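Local structure of nicotinate-nucleotide--dimethylbenzimidazole phosphoribosyltransferase (Thermus thermophilus HB8, 1WX1) at residues Pro67-Leu79 and Val98-Gly112. The protein probably catalyses transfer of the phosphoribosyl group of nicotinate mononucleotide to 5,6-dimethylbenzimidazole, giving alpha-ribazole 5'-phosphate for cobalamin biosynthesis. Sequence-based numbering, arbitrary orientation.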
loop_
_atom_site.group_PDB
_atom_site.type_symbol
_atom_site.label_atom_id
_atom_site.label_comp_id
_atom_site.label_asym_id
_atom_site.label_seq_id
_atom_site.Cartn_x
_atom_site.Cartn_y
_atom_site.Cartn_z
ATOM N N PRO A 67 -11.223 -10.550 27.285
ATOM C CA PRO A 67 -10.819 -11.585 28.239
ATOM C C PRO A 67 -9.641 -12.377 27.670
ATOM O O PRO A 67 -9.519 -12.533 26.456
ATOM C CB PRO A 67 -12.080 -12.429 28.384
ATOM C CG PRO A 67 -12.705 -12.322 27.023
ATOM C CD PRO A 67 -12.551 -10.849 26.719
ATOM N N GLN A 68 -8.789 -12.879 28.557
ATOM C CA GLN A 68 -7.604 -13.630 28.173
ATOM C C GLN A 68 -7.862 -14.779 27.199
ATOM O O GLN A 68 -7.024 -15.063 26.336
ATOM C CB GLN A 68 -6.926 -14.175 29.435
ATOM C CG GLN A 68 -5.598 -14.845 29.175
ATOM C CD GLN A 68 -4.773 -14.977 30.437
ATOM O OE1 GLN A 68 -5.105 -15.753 31.331
ATOM N NE2 GLN A 68 -3.694 -14.209 30.520
ATOM N N GLU A 69 -9.017 -15.425 27.336
ATOM C CA GLU A 69 -9.389 -16.558 26.499
ATOM C C GLU A 69 -9.354 -16.254 25.008
ATOM O O GLU A 69 -9.233 -17.163 24.201
ATOM C CB GLU A 69 -10.811 -17.040 26.851
ATOM C CG GLU A 69 -11.878 -15.987 26.666
ATOM C CD GLU A 69 -13.234 -16.373 27.215
ATOM O OE1 GLU A 69 -13.758 -17.455 26.846
ATOM O OE2 GLU A 69 -13.777 -15.587 28.012
ATOM N N VAL A 70 -9.472 -14.980 24.648
ATOM C CA VAL A 70 -9.469 -14.576 23.244
ATOM C C VAL A 70 -8.187 -14.949 22.495
ATOM O O VAL A 70 -8.222 -15.217 21.295
ATOM C CB VAL A 70 -9.730 -13.056 23.112
ATOM C CG1 VAL A 70 -9.560 -12.616 21.660
ATOM C CG2 VAL A 70 -11.154 -12.738 23.582
ATOM N N THR A 71 -7.059 -14.990 23.197
ATOM C CA THR A 71 -5.799 -15.359 22.546
ATOM C C THR A 71 -5.922 -16.759 21.943
ATOM O O THR A 71 -5.666 -16.963 20.757
ATOM C CB THR A 71 -4.620 -15.356 23.541
ATOM O OG1 THR A 71 -4.516 -14.065 24.153
ATOM C CG2 THR A 71 -3.315 -15.675 22.825
ATOM N N ARG A 72 -6.317 -17.722 22.767
ATOM C CA ARG A 72 -6.473 -19.090 22.298
ATOM C C ARG A 72 -7.551 -19.206 21.220
ATOM O O ARG A 72 -7.378 -19.917 20.227
ATOM C CB ARG A 72 -6.820 -20.014 23.467
ATOM C CG ARG A 72 -7.087 -21.444 23.037
ATOM C CD ARG A 72 -7.250 -22.390 24.218
ATOM N NE ARG A 72 -7.580 -23.726 23.738
ATOM C CZ ARG A 72 -8.775 -24.081 23.279
ATOM N NH1 ARG A 72 -9.769 -23.202 23.250
ATOM N NH2 ARG A 72 -8.969 -25.305 22.815
ATOM N N GLN A 73 -8.665 -18.515 21.420
ATOM C CA GLN A 73 -9.754 -18.556 20.453
ATOM C C GLN A 73 -9.302 -17.972 19.117
ATOM O O GLN A 73 -9.674 -18.473 18.061
ATOM C CB GLN A 73 -10.956 -17.782 20.988
ATOM C CG GLN A 73 -11.459 -18.298 22.329
ATOM C CD GLN A 73 -12.545 -17.424 22.905
ATOM O OE1 GLN A 73 -12.564 -16.215 22.679
ATOM N NE2 GLN A 73 -13.450 -18.029 23.670
ATOM N N MET A 74 -8.486 -16.924 19.160
ATOM C CA MET A 74 -8.006 -16.322 17.924
ATOM C C MET A 74 -7.015 -17.240 17.225
ATOM O O MET A 74 -6.961 -17.268 16.000
ATOM C CB MET A 74 -7.386 -14.947 18.193
ATOM C CG MET A 74 -8.430 -13.849 18.346
ATOM S SD MET A 74 -9.467 -13.677 16.860
ATOM C CE MET A 74 -8.225 -13.199 15.637
ATOM N N VAL A 75 -6.232 -17.994 17.996
ATOM C CA VAL A 75 -5.298 -18.932 17.384
ATOM C C VAL A 75 -6.115 -19.948 16.593
ATOM O O VAL A 75 -5.780 -20.284 15.460
ATOM C CB VAL A 75 -4.444 -19.676 18.432
ATOM C CG1 VAL A 75 -3.757 -20.883 17.785
ATOM C CG2 VAL A 75 -3.384 -18.730 18.990
ATOM N N LEU A 76 -7.196 -20.433 17.196
ATOM C CA LEU A 76 -8.057 -21.390 16.514
ATOM C C LEU A 76 -8.636 -20.729 15.261
ATOM O O LEU A 76 -8.765 -21.365 14.222
ATOM C CB LEU A 76 -9.181 -21.851 17.446
ATOM C CG LEU A 76 -8.712 -22.734 18.608
ATOM C CD1 LEU A 76 -9.884 -23.017 19.541
ATOM C CD2 LEU A 76 -8.132 -24.033 18.069
ATOM N N ASN A 77 -8.972 -19.446 15.371
ATOM C CA ASN A 77 -9.523 -18.692 14.244
ATOM C C ASN A 77 -8.477 -18.682 13.122
ATOM O O ASN A 77 -8.819 -18.868 11.952
ATOM C CB ASN A 77 -9.852 -17.255 14.686
ATOM C CG ASN A 77 -10.802 -16.531 13.726
ATOM O OD1 ASN A 77 -10.971 -15.307 13.813
ATOM N ND2 ASN A 77 -11.432 -17.279 12.829
ATOM N N PHE A 78 -7.208 -18.470 13.485
ATOM C CA PHE A 78 -6.108 -18.464 12.509
ATOM C C PHE A 78 -6.054 -19.804 11.784
ATOM O O PHE A 78 -5.921 -19.855 10.563
ATOM C CB PHE A 78 -4.740 -18.270 13.188
ATOM C CG PHE A 78 -4.546 -16.929 13.848
ATOM C CD1 PHE A 78 -3.653 -16.797 14.915
ATOM C CD2 PHE A 78 -5.259 -15.810 13.428
ATOM C CE1 PHE A 78 -3.469 -15.568 15.548
ATOM C CE2 PHE A 78 -5.080 -14.576 14.054
ATOM C CZ PHE A 78 -4.190 -14.460 15.123
ATOM N N LEU A 79 -6.142 -20.891 12.546
ATOM C CA LEU A 79 -6.075 -22.229 11.967
ATOM C C LEU A 79 -7.287 -22.562 11.102
ATOM O O LEU A 79 -7.229 -23.455 10.260
ATOM C CB LEU A 79 -5.919 -23.279 13.075
ATOM C CG LEU A 79 -4.691 -23.107 13.980
ATOM C CD1 LEU A 79 -4.648 -24.244 15.000
ATOM C CD2 LEU A 79 -3.415 -23.095 13.139
ATOM N N VAL A 98 1.526 -20.414 12.468
ATOM C CA VAL A 98 1.195 -19.985 13.822
ATOM C C VAL A 98 2.131 -20.696 14.795
ATOM O O VAL A 98 2.412 -21.881 14.645
ATOM C CB VAL A 98 -0.270 -20.330 14.186
ATOM C CG1 VAL A 98 -0.594 -19.817 15.586
ATOM C CG2 VAL A 98 -1.219 -19.697 13.171
ATOM N N LEU A 99 2.619 -19.957 15.783
ATOM C CA LEU A 99 3.524 -20.511 16.774
ATOM C C LEU A 99 2.980 -20.259 18.174
ATOM O O LEU A 99 2.772 -19.112 18.569
ATOM C CB LEU A 99 4.907 -19.866 16.642
ATOM C CG LEU A 99 5.905 -20.085 17.786
ATOM C CD1 LEU A 99 6.335 -21.545 17.822
ATOM C CD2 LEU A 99 7.127 -19.182 17.591
ATOM N N ASP A 100 2.725 -21.331 18.911
ATOM C CA ASP A 100 2.245 -21.200 20.282
ATOM C C ASP A 100 3.452 -21.327 21.203
ATOM O O ASP A 100 4.042 -22.400 21.305
ATOM C CB ASP A 100 1.238 -22.305 20.633
ATOM C CG ASP A 100 0.913 -22.351 22.134
ATOM O OD1 ASP A 100 0.393 -23.385 22.604
ATOM O OD2 ASP A 100 1.175 -21.354 22.844
ATOM N N VAL A 101 3.839 -20.230 21.844
ATOM C CA VAL A 101 4.951 -20.280 22.786
ATOM C C VAL A 101 4.448 -20.043 24.205
ATOM O O VAL A 101 5.227 -20.096 25.152
ATOM C CB VAL A 101 6.060 -19.228 22.486
ATOM C CG1 VAL A 101 6.940 -19.713 21.344
ATOM C CG2 VAL A 101 5.441 -17.869 22.173
ATOM N N GLY A 102 3.148 -19.791 24.364
ATOM C CA GLY A 102 2.642 -19.551 25.708
ATOM C C GLY A 102 1.163 -19.250 25.884
ATOM O O GLY A 102 0.781 -18.484 26.774
ATOM N N VAL A 103 0.324 -19.845 25.049
ATOM C CA VAL A 103 -1.109 -19.627 25.154
ATOM C C VAL A 103 -1.675 -20.488 26.287
ATOM O O VAL A 103 -1.219 -21.608 26.507
ATOM C CB VAL A 103 -1.823 -20.016 23.835
ATOM C CG1 VAL A 103 -3.326 -19.987 24.033
ATOM C CG2 VAL A 103 -1.415 -19.043 22.708
ATOM N N VAL A 104 -2.651 -19.962 27.022
ATOM C CA VAL A 104 -3.275 -20.749 28.089
ATOM C C VAL A 104 -4.245 -21.726 27.420
ATOM O O VAL A 104 -5.049 -21.326 26.578
ATOM C CB VAL A 104 -4.066 -19.854 29.077
ATOM C CG1 VAL A 104 -4.908 -20.713 30.008
ATOM C CG2 VAL A 104 -3.107 -19.005 29.894
ATOM N N GLY A 105 -4.165 -23.004 27.778
ATOM C CA GLY A 105 -5.071 -23.979 27.189
ATOM C C GLY A 105 -4.424 -24.822 26.108
ATOM O O GLY A 105 -3.376 -24.464 25.575
ATOM N N GLU A 106 -5.056 -25.938 25.761
ATOM C CA GLU A 106 -4.504 -26.834 24.748
ATOM C C GLU A 106 -4.962 -26.520 23.331
ATOM O O GLU A 106 -6.050 -25.982 23.113
ATOM C CB GLU A 106 -4.863 -28.285 25.076
ATOM C CG GLU A 106 -4.513 -28.707 26.485
ATOM C CD GLU A 106 -4.731 -30.188 26.708
ATOM O OE1 GLU A 106 -5.697 -30.739 26.134
ATOM O OE2 GLU A 106 -3.941 -30.796 27.466
ATOM N N LEU A 107 -4.118 -26.874 22.367
ATOM C CA LEU A 107 -4.418 -26.656 20.959
ATOM C C LEU A 107 -4.260 -27.981 20.219
ATOM O O LEU A 107 -3.470 -28.828 20.622
ATOM C CB LEU A 107 -3.462 -25.616 20.363
ATOM C CG LEU A 107 -3.623 -24.158 20.812
ATOM C CD1 LEU A 107 -2.430 -23.335 20.341
ATOM C CD2 LEU A 107 -4.912 -23.583 20.244
ATOM N N PRO A 108 -5.014 -28.176 19.127
ATOM C CA PRO A 108 -4.915 -29.423 18.361
ATOM C C PRO A 108 -3.709 -29.419 17.426
ATOM O O PRO A 108 -3.252 -28.356 17.011
ATOM C CB PRO A 108 -6.225 -29.447 17.585
ATOM C CG PRO A 108 -6.421 -27.978 17.263
ATOM C CD PRO A 108 -6.072 -27.301 18.582
ATOM N N ASP A 109 -3.186 -30.603 17.113
ATOM C CA ASP A 109 -2.070 -30.711 16.184
ATOM C C ASP A 109 -2.593 -30.193 14.840
ATOM O O ASP A 109 -3.691 -30.553 14.419
ATOM C CB ASP A 109 -1.637 -32.171 16.035
ATOM C CG ASP A 109 -0.924 -32.698 17.265
ATOM O OD1 ASP A 109 -0.776 -33.929 17.374
ATOM O OD2 ASP A 109 -0.500 -31.883 18.117
ATOM N N HIS A 110 -1.809 -29.355 14.170
ATOM C CA HIS A 110 -2.214 -28.786 12.888
ATOM C C HIS A 110 -0.955 -28.483 12.071
ATOM O O HIS A 110 0.042 -28.016 12.612
ATOM C CB HIS A 110 -3.033 -27.514 13.147
ATOM C CG HIS A 110 -3.620 -26.899 11.914
ATOM N ND1 HIS A 110 -2.852 -26.307 10.939
ATOM C CD2 HIS A 110 -4.907 -26.776 11.511
ATOM C CE1 HIS A 110 -3.640 -25.842 9.983
ATOM N NE2 HIS A 110 -4.890 -26.114 10.307
ATOM N N PRO A 111 -0.984 -28.747 10.756
ATOM C CA PRO A 111 0.194 -28.487 9.918
ATOM C C PRO A 111 0.679 -27.035 9.912
ATOM O O PRO A 111 1.868 -26.780 9.726
ATOM C CB PRO A 111 -0.254 -28.967 8.535
ATOM C CG PRO A 111 -1.736 -28.698 8.556
ATOM C CD PRO A 111 -2.132 -29.174 9.936
ATOM N N GLY A 112 -0.234 -26.094 10.121
ATOM C CA GLY A 112 0.152 -24.693 10.131
ATOM C C GLY A 112 0.474 -24.170 11.521
ATOM O O GLY A 112 0.690 -22.971 11.710
#
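T71, R72, V75, L76, F78 and L79 of helix 70-79 meet the chain from V98 to H110, a worked example of how a parallel alpha/beta sheet with the 3-2-1-4-5-6 strand order of Rossmann-like folds is covered: the axis of helix 70-79 lies at 150° to that of the short strand piece 98-100, near antiparallel, and the loop that leads on to strand 113-115, outermost in this chain's sheet, runs along the flank of the helix that carries R72 and L76. T71 sets its methyl CG2 against CG2 of V103, while its hydroxyl turns to D55, which also holds the backbone N of V104. R72 carries the polar part. With CG anti to the backbone N (chi1 176°) and the chain extended as far as NE, its CB rests 3.5 Å from V103 CG1, and CD then passes the carbonyl O of V104 before the guanidinium meets E106 O side-on. Both bonds end on that one oxygen: NE to E106 O is 2.8 Å, NH2 to E106 O is 3.0 Å, and the oxygen lies nearly in the guanidinium plane. A leucine here would probably leave the E106 carbonyl without either donor and the loop freer to shift against the helix. One turn on, V75 pushes CG1 between V98 and L107, 3.8 Å from L107 CD1, and the L107 side chain crosses it at about a right angle. L76 extends CD2 to both L107 CD2 and P108 CD, carrying the apolar contact out to the exposed ring of P108. F78 offers CB to V98 CG2, while its side chain comes near E304, the predicted proton acceptor, so this packing borders the probable active site. At the helix end L79 reaches both V98 and H110; the bond from G112 N to ND1, in the ring plane, helps set the rotation of the imidazole, with P111 CD against the face opposite L79, whose CD2 sits 4.0 Å from the ring centroid.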